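Local coordinates for leucine aminopeptidase (Legionella pneumophila, PDB 5GNE), which probably acts as a zinc-dependent aminopeptidase of family M28, removing residues from the N-termini of peptides at a site that holds two zinc ions, at residues 93-97 with 287-293; 10-16 with 54-60. The contacts are given in a common frame with arbitrary orientation. Residues are numbered along the deposited sequence.

Contact 1: residues 93-97 with 287-293; sequences PYPIN and DKGLTEF
Residues 93-97 form an irregular, extended strip without helix or strand: Tyr94, Pro95 and Ile96 have phi/psi of -95/127°, -69/142° and -124/99°. Facing it is the first part of helix 288-302. Asp287 is its N-cap (chi1 t), with OD1 accepting from Leu290 N at 2.7 Å, while Asp287 O receives Thr291 N at 2.9 Å and Thr291 OG1 at 2.6 Å. The closest CA pair across the segments is Tyr94 and Phe293, 6.4 Å apart. No hydrogen bond joins the segments, so the 301 Å² buried between them rests mainly on side-chain packing.

Tyr94 (chi1 m, chi2 -95°) reaches back along the helix to its first turn. Its CE2 lies 3.6 Å from Gly289 O and 3.9 Å from Leu290 N; CZ is 4.0 Å from Leu290 CD1. An ideal CB on Gly289 would clash with the capping Asp287 OD1 (3.0 Å), while merely touching Tyr94 CE2 (3.8 Å). Phe293 (chi1 t, chi2 65°) sets CD1 3.3 Å from Tyr94 CB, its ring oblique to that of Tyr94, with centroids 5.0 Å apart and planes at 33°. Ile96 (chi1 m, chi2 t) extends the apolar patch, CG1 being 3.9 Å from Phe293 CE1, and Pro95 O lies 3.9 Å from the same CE1.

Leu372 of helix 355-373 touches the side chains of both Tyr94 and Phe293, and Ile96 continues onto Leu297 and Tyr301. This is plain aromatic and aliphatic packing of a connecting loop against an N-capped helix of the M28 peptidase alpha/beta fold, away from the zinc site.

Contact 2: residues 10-16 with 54-60; sequences IIVSNCL and VCGNYLN
Ile10-Ser13 is extended and runs antiparallel to Leu59-Asn60. Ile11 and Leu59 form a hydrogen-bonded pair: Ile11 N to Leu59 O is 2.9 Å and Leu59 N to Ile11 O 3.0 Å. Ile10 and Asn60 make the next, non-hydrogen-bonded pair (CA-CA 4.4 Å). Beyond Val12 the two segments diverge, and a water bridges them, accepting from Ser13 N (3.0 Å) and donating to Cys55 O (2.9 Å) and Asn57 O (2.6 Å). Ser13 OG (chi1 p) donates to Cys55 O at 2.8 Å and, as N-cap, accepts from Leu16 N at 3.0 Å. Cys15 (chi1 t) and Cys55 (chi1 m) close a disulfide, SG-SG 2.0 Å, chi3 -42°. After helix 42-55, Gly56 takes phi/psi 90/172°, which calls for glycine. Apolar contacts include Val12 CG1 to Tyr58 CB, 3.6 Å, and Ile10 CD1 to Tyr58 CD2, 3.8 Å. Asn60 OD1 caps Glu62 N. Strand 8-13 lies between 33-38 and 59-60 in a four-stranded antiparallel sheet, while the disulfide ties helix 14-20 to the end of helix 42-55.

The contacts share no helix or strand, and their centres lie 31 Å apart, with about 16 Å between nearest atoms. Contact 2 is the more buried: 8 of its 12 touching residues are buried, against 3 of 7 in contact 1, and it buries 505 Å² rather than 301 Å². Strand pairing, a bridging water and a covalent link define contact 2 within the small N-terminal sheet; contact 1 instead relies on van der Waals packing at the partly buried flank of the peptidase domain. Both include an N-capped helix start. Contact 1 is remote from the metals, whereas the Tyr58 side chain of contact 2 comes within about 10 Å of a zinc ion.

Contact 1: residues 93-97 with 287-293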
loop_
_atom_site.group_PDB
_atom_site.type_symbol
_atom_site.label_atom_id
_atom_site.label_comp_id
_atom_site.label_asym_id
_atom_site.label_seq_id
_atom_site.Cartn_x
_atom_site.Cartn_y
_atom_site.Cartn_z
ATOM N N PRO A 93 11.663 -17.756 -12.888
ATOM C CA PRO A 93 11.362 -18.667 -11.779
ATOM C C PRO A 93 9.859 -18.768 -11.507
ATOM O O PRO A 93 9.406 -19.808 -11.027
ATOM C CB PRO A 93 12.091 -18.024 -10.599
ATOM C CG PRO A 93 12.024 -16.539 -10.897
ATOM C CD PRO A 93 12.044 -16.409 -12.414
ATOM N N TYR A 94 9.104 -17.709 -11.812
ATOM C CA TYR A 94 7.634 -17.777 -11.766
ATOM C C TYR A 94 7.039 -18.095 -13.145
ATOM O O TYR A 94 7.315 -17.404 -14.134
ATOM C CB TYR A 94 7.042 -16.459 -11.294
ATOM C CG TYR A 94 7.386 -16.038 -9.892
ATOM C CD1 TYR A 94 6.536 -16.314 -8.814
ATOM C CD2 TYR A 94 8.560 -15.330 -9.648
ATOM C CE1 TYR A 94 6.867 -15.897 -7.526
ATOM C CE2 TYR A 94 8.903 -14.918 -8.382
ATOM C CZ TYR A 94 8.063 -15.195 -7.320
ATOM O OH TYR A 94 8.445 -14.758 -6.067
ATOM N N PRO A 95 6.203 -19.129 -13.201
ATOM C CA PRO A 95 5.532 -19.589 -14.416
ATOM C C PRO A 95 4.499 -18.585 -14.890
ATOM O O PRO A 95 3.896 -17.927 -14.033
ATOM C CB PRO A 95 4.826 -20.877 -13.982
ATOM C CG PRO A 95 5.431 -21.255 -12.694
ATOM C CD PRO A 95 5.978 -20.025 -12.060
ATOM N N ILE A 96 4.376 -18.400 -16.204
ATOM C CA ILE A 96 3.253 -17.676 -16.807
ATOM C C ILE A 96 2.537 -18.566 -17.872
ATOM O O ILE A 96 3.000 -18.683 -18.995
ATOM C CB ILE A 96 3.747 -16.363 -17.415
ATOM C CG1 ILE A 96 4.339 -15.477 -16.317
ATOM C CG2 ILE A 96 2.620 -15.618 -18.070
ATOM C CD1 ILE A 96 4.962 -14.193 -16.834
ATOM N N ASN A 97 1.427 -19.205 -17.515
ATOM C CA ASN A 97 0.912 -20.340 -18.298
ATOM C C ASN A 97 -0.620 -20.433 -18.371
ATOM O O ASN A 97 -1.192 -21.503 -18.617
ATOM C CB ASN A 97 1.515 -21.621 -17.697
ATOM C CG ASN A 97 1.354 -21.669 -16.197
ATOM O OD1 ASN A 97 0.805 -20.740 -15.580
ATOM N ND2 ASN A 97 1.906 -22.694 -15.588
ATOM N N ASP A 287 11.060 -7.358 -3.631
ATOM C CA ASP A 287 11.672 -8.613 -4.066
ATOM C C ASP A 287 12.020 -8.518 -5.538
ATOM O O ASP A 287 11.151 -8.215 -6.358
ATOM C CB ASP A 287 10.725 -9.794 -3.853
ATOM C CG ASP A 287 11.387 -11.133 -4.104
ATOM O OD1 ASP A 287 11.077 -11.795 -5.116
ATOM O OD2 ASP A 287 12.214 -11.534 -3.266
ATOM N N LYS A 288 13.275 -8.783 -5.881
ATOM C CA LYS A 288 13.705 -8.691 -7.272
ATOM C C LYS A 288 13.056 -9.765 -8.116
ATOM O O LYS A 288 12.598 -9.471 -9.206
ATOM C CB LYS A 288 15.239 -8.798 -7.367
ATOM C CG LYS A 288 15.871 -8.668 -8.772
ATOM C CD LYS A 288 15.643 -7.314 -9.432
ATOM C CE LYS A 288 16.330 -7.206 -10.813
ATOM N NZ LYS A 288 17.841 -7.191 -10.763
ATOM N N GLY A 289 12.904 -10.965 -7.565
ATOM C CA GLY A 289 12.198 -12.048 -8.238
ATOM C C GLY A 289 10.748 -11.727 -8.571
ATOM O O GLY A 289 10.329 -11.843 -9.714
ATOM N N LEU A 290 9.986 -11.306 -7.569
ATOM C CA LEU A 290 8.599 -10.901 -7.763
ATOM C C LEU A 290 8.497 -9.716 -8.732
ATOM O O LEU A 290 7.530 -9.598 -9.493
ATOM C CB LEU A 290 7.954 -10.548 -6.416
ATOM C CG LEU A 290 6.424 -10.571 -6.311
ATOM C CD1 LEU A 290 5.879 -11.916 -6.785
ATOM C CD2 LEU A 290 5.949 -10.283 -4.879
ATOM N N THR A 291 9.488 -8.831 -8.686
ATOM C CA THR A 291 9.519 -7.663 -9.575
ATOM C C THR A 291 9.806 -8.024 -11.033
ATOM O O THR A 291 9.165 -7.480 -11.937
ATOM C CB THR A 291 10.548 -6.621 -9.080
ATOM O OG1 THR A 291 10.183 -6.202 -7.753
ATOM C CG2 THR A 291 10.592 -5.407 -10.006
ATOM N N GLU A 292 10.710 -8.971 -11.281
ATOM C CA GLU A 292 10.922 -9.400 -12.660
ATOM C C GLU A 292 9.640 -10.043 -13.179
ATOM O O GLU A 292 9.265 -9.838 -14.331
ATOM C CB GLU A 292 12.110 -10.373 -12.802
ATOM C CG GLU A 292 13.360 -10.023 -12.005
ATOM C CD GLU A 292 14.418 -11.147 -11.962
ATOM O OE1 GLU A 292 14.125 -12.284 -12.395
ATOM O OE2 GLU A 292 15.551 -10.883 -11.489
ATOM N N PHE A 293 8.963 -10.792 -12.312
ATOM C CA PHE A 293 7.677 -11.411 -12.633
ATOM C C PHE A 293 6.652 -10.359 -13.064
ATOM O O PHE A 293 5.998 -10.506 -14.097
ATOM C CB PHE A 293 7.181 -12.195 -11.420
ATOM C CG PHE A 293 5.784 -12.779 -11.566
ATOM C CD1 PHE A 293 5.515 -13.765 -12.500
ATOM C CD2 PHE A 293 4.767 -12.373 -10.724
ATOM C CE1 PHE A 293 4.253 -14.324 -12.599
ATOM C CE2 PHE A 293 3.492 -12.929 -10.821
ATOM C CZ PHE A 293 3.234 -13.897 -11.759
#

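Contact 2: residues 10-16 with 54-60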
loop_
_atom_site.group_PDB
_atom_site.type_symbol
_atom_site.label_atom_id
_atom_site.label_comp_id
_atom_site.label_asym_id
_atom_site.label_seq_id
_atom_site.Cartn_x
_atom_site.Cartn_y
_atom_site.Cartn_z
ATOM N N ILE A 10 9.907 6.759 16.393
ATOM C CA ILE A 10 9.974 6.674 14.932
ATOM C C ILE A 10 11.411 6.606 14.486
ATOM O O ILE A 10 12.324 7.012 15.212
ATOM C CB ILE A 10 9.309 7.871 14.235
ATOM C CG1 ILE A 10 10.062 9.169 14.526
ATOM C CG2 ILE A 10 7.883 8.058 14.696
ATOM C CD1 ILE A 10 9.426 10.351 13.818
ATOM N N ILE A 11 11.601 6.077 13.281
ATOM C CA ILE A 11 12.919 6.021 12.673
ATOM C C ILE A 11 12.948 7.003 11.511
ATOM O O ILE A 11 12.055 7.008 10.670
ATOM C CB ILE A 11 13.258 4.598 12.213
ATOM C CG1 ILE A 11 13.424 3.708 13.452
ATOM C CG2 ILE A 11 14.530 4.575 11.362
ATOM C CD1 ILE A 11 13.497 2.253 13.107
ATOM N N VAL A 12 13.934 7.889 11.517
ATOM C CA VAL A 12 14.110 8.892 10.468
ATOM C C VAL A 12 15.527 8.929 9.916
ATOM O O VAL A 12 16.467 8.551 10.583
ATOM C CB VAL A 12 13.769 10.277 10.986
ATOM C CG1 VAL A 12 12.291 10.318 11.383
ATOM C CG2 VAL A 12 14.672 10.598 12.174
ATOM N N SER A 13 15.684 9.417 8.690
ATOM C CA SER A 13 17.029 9.686 8.144
ATOM C C SER A 13 17.732 10.704 9.029
ATOM O O SER A 13 17.090 11.552 9.666
ATOM C CB SER A 13 16.961 10.236 6.744
ATOM O OG SER A 13 16.464 11.560 6.834
ATOM N N ASN A 14 19.048 10.632 9.092
ATOM C CA ASN A 14 19.766 11.656 9.837
ATOM C C ASN A 14 19.450 13.064 9.348
ATOM O O ASN A 14 19.415 14.019 10.128
ATOM C CB ASN A 14 21.248 11.345 9.832
ATOM C CG ASN A 14 21.575 10.173 10.753
ATOM O OD1 ASN A 14 20.755 9.802 11.602
ATOM N ND2 ASN A 14 22.730 9.572 10.581
ATOM N N CYS A 15 19.150 13.172 8.061
ATOM C CA CYS A 15 18.690 14.414 7.463
ATOM C C CYS A 15 17.498 14.988 8.208
ATOM O O CYS A 15 17.494 16.125 8.645
ATOM C CB CYS A 15 18.333 14.183 5.988
ATOM S SG CYS A 15 17.862 15.655 5.088
ATOM N N LEU A 16 16.470 14.183 8.350
ATOM C CA LEU A 16 15.271 14.603 9.058
ATOM C C LEU A 16 15.566 14.816 10.548
ATOM O O LEU A 16 15.025 15.727 11.168
ATOM C CB LEU A 16 14.194 13.559 8.866
ATOM C CG LEU A 16 12.729 13.905 9.093
ATOM C CD1 LEU A 16 12.490 15.324 8.621
ATOM C CD2 LEU A 16 11.881 12.893 8.325
ATOM N N VAL A 54 13.370 16.052 0.453
ATOM C CA VAL A 54 14.803 16.077 0.719
ATOM C C VAL A 54 15.261 14.909 1.595
ATOM O O VAL A 54 16.264 14.254 1.306
ATOM C CB VAL A 54 15.208 17.415 1.377
ATOM C CG1 VAL A 54 16.642 17.395 1.781
ATOM C CG2 VAL A 54 14.933 18.563 0.412
ATOM N N CYS A 55 14.509 14.658 2.661
ATOM C CA CYS A 55 14.958 13.799 3.742
ATOM C C CYS A 55 14.251 12.460 3.845
ATOM O O CYS A 55 14.614 11.643 4.692
ATOM C CB CYS A 55 14.800 14.531 5.069
ATOM S SG CYS A 55 15.849 15.986 5.229
ATOM N N GLY A 56 13.204 12.255 3.048
ATOM C CA GLY A 56 12.497 10.982 3.048
ATOM C C GLY A 56 11.364 10.925 4.044
ATOM O O GLY A 56 11.192 11.792 4.894
ATOM N N ASN A 57 10.599 9.851 3.966
ATOM C CA ASN A 57 9.515 9.628 4.892
ATOM C C ASN A 57 10.067 9.029 6.180
ATOM O O ASN A 57 11.242 8.740 6.261
ATOM C CB ASN A 57 8.468 8.715 4.256
ATOM C CG ASN A 57 7.159 8.752 4.987
ATOM O OD1 ASN A 57 6.853 9.727 5.666
ATOM N ND2 ASN A 57 6.373 7.694 4.850
ATOM N N TYR A 58 9.219 8.853 7.184
ATOM C CA TYR A 58 9.633 8.198 8.416
ATOM C C TYR A 58 8.855 6.914 8.670
ATOM O O TYR A 58 7.791 6.693 8.109
ATOM C CB TYR A 58 9.448 9.135 9.603
ATOM C CG TYR A 58 8.007 9.425 9.937
ATOM C CD1 TYR A 58 7.272 10.348 9.196
ATOM C CD2 TYR A 58 7.417 8.850 11.029
ATOM C CE1 TYR A 58 5.977 10.638 9.515
ATOM C CE2 TYR A 58 6.112 9.143 11.373
ATOM C CZ TYR A 58 5.402 10.032 10.621
ATOM O OH TYR A 58 4.101 10.307 10.972
ATOM N N LEU A 59 9.406 6.062 9.518
ATOM C CA LEU A 59 8.743 4.815 9.857
ATOM C C LEU A 59 8.306 4.869 11.312
ATOM O O LEU A 59 9.116 5.123 12.185
ATOM C CB LEU A 59 9.691 3.645 9.631
ATOM C CG LEU A 59 9.185 2.226 9.916
ATOM C CD1 LEU A 59 8.073 1.810 8.934
ATOM C CD2 LEU A 59 10.362 1.257 9.888
ATOM N N ASN A 60 7.034 4.659 11.596
ATOM C CA ASN A 60 6.655 4.561 12.988
ATOM C C ASN A 60 6.997 3.180 13.506
ATOM O O ASN A 60 6.555 2.193 12.957
ATOM C CB ASN A 60 5.176 4.848 13.197
ATOM C CG ASN A 60 4.834 5.019 14.670
ATOM O OD1 ASN A 60 5.187 4.181 15.494
ATOM N ND2 ASN A 60 4.182 6.113 15.010
HETATM O O HOH W 1 13.449 9.993 6.782
#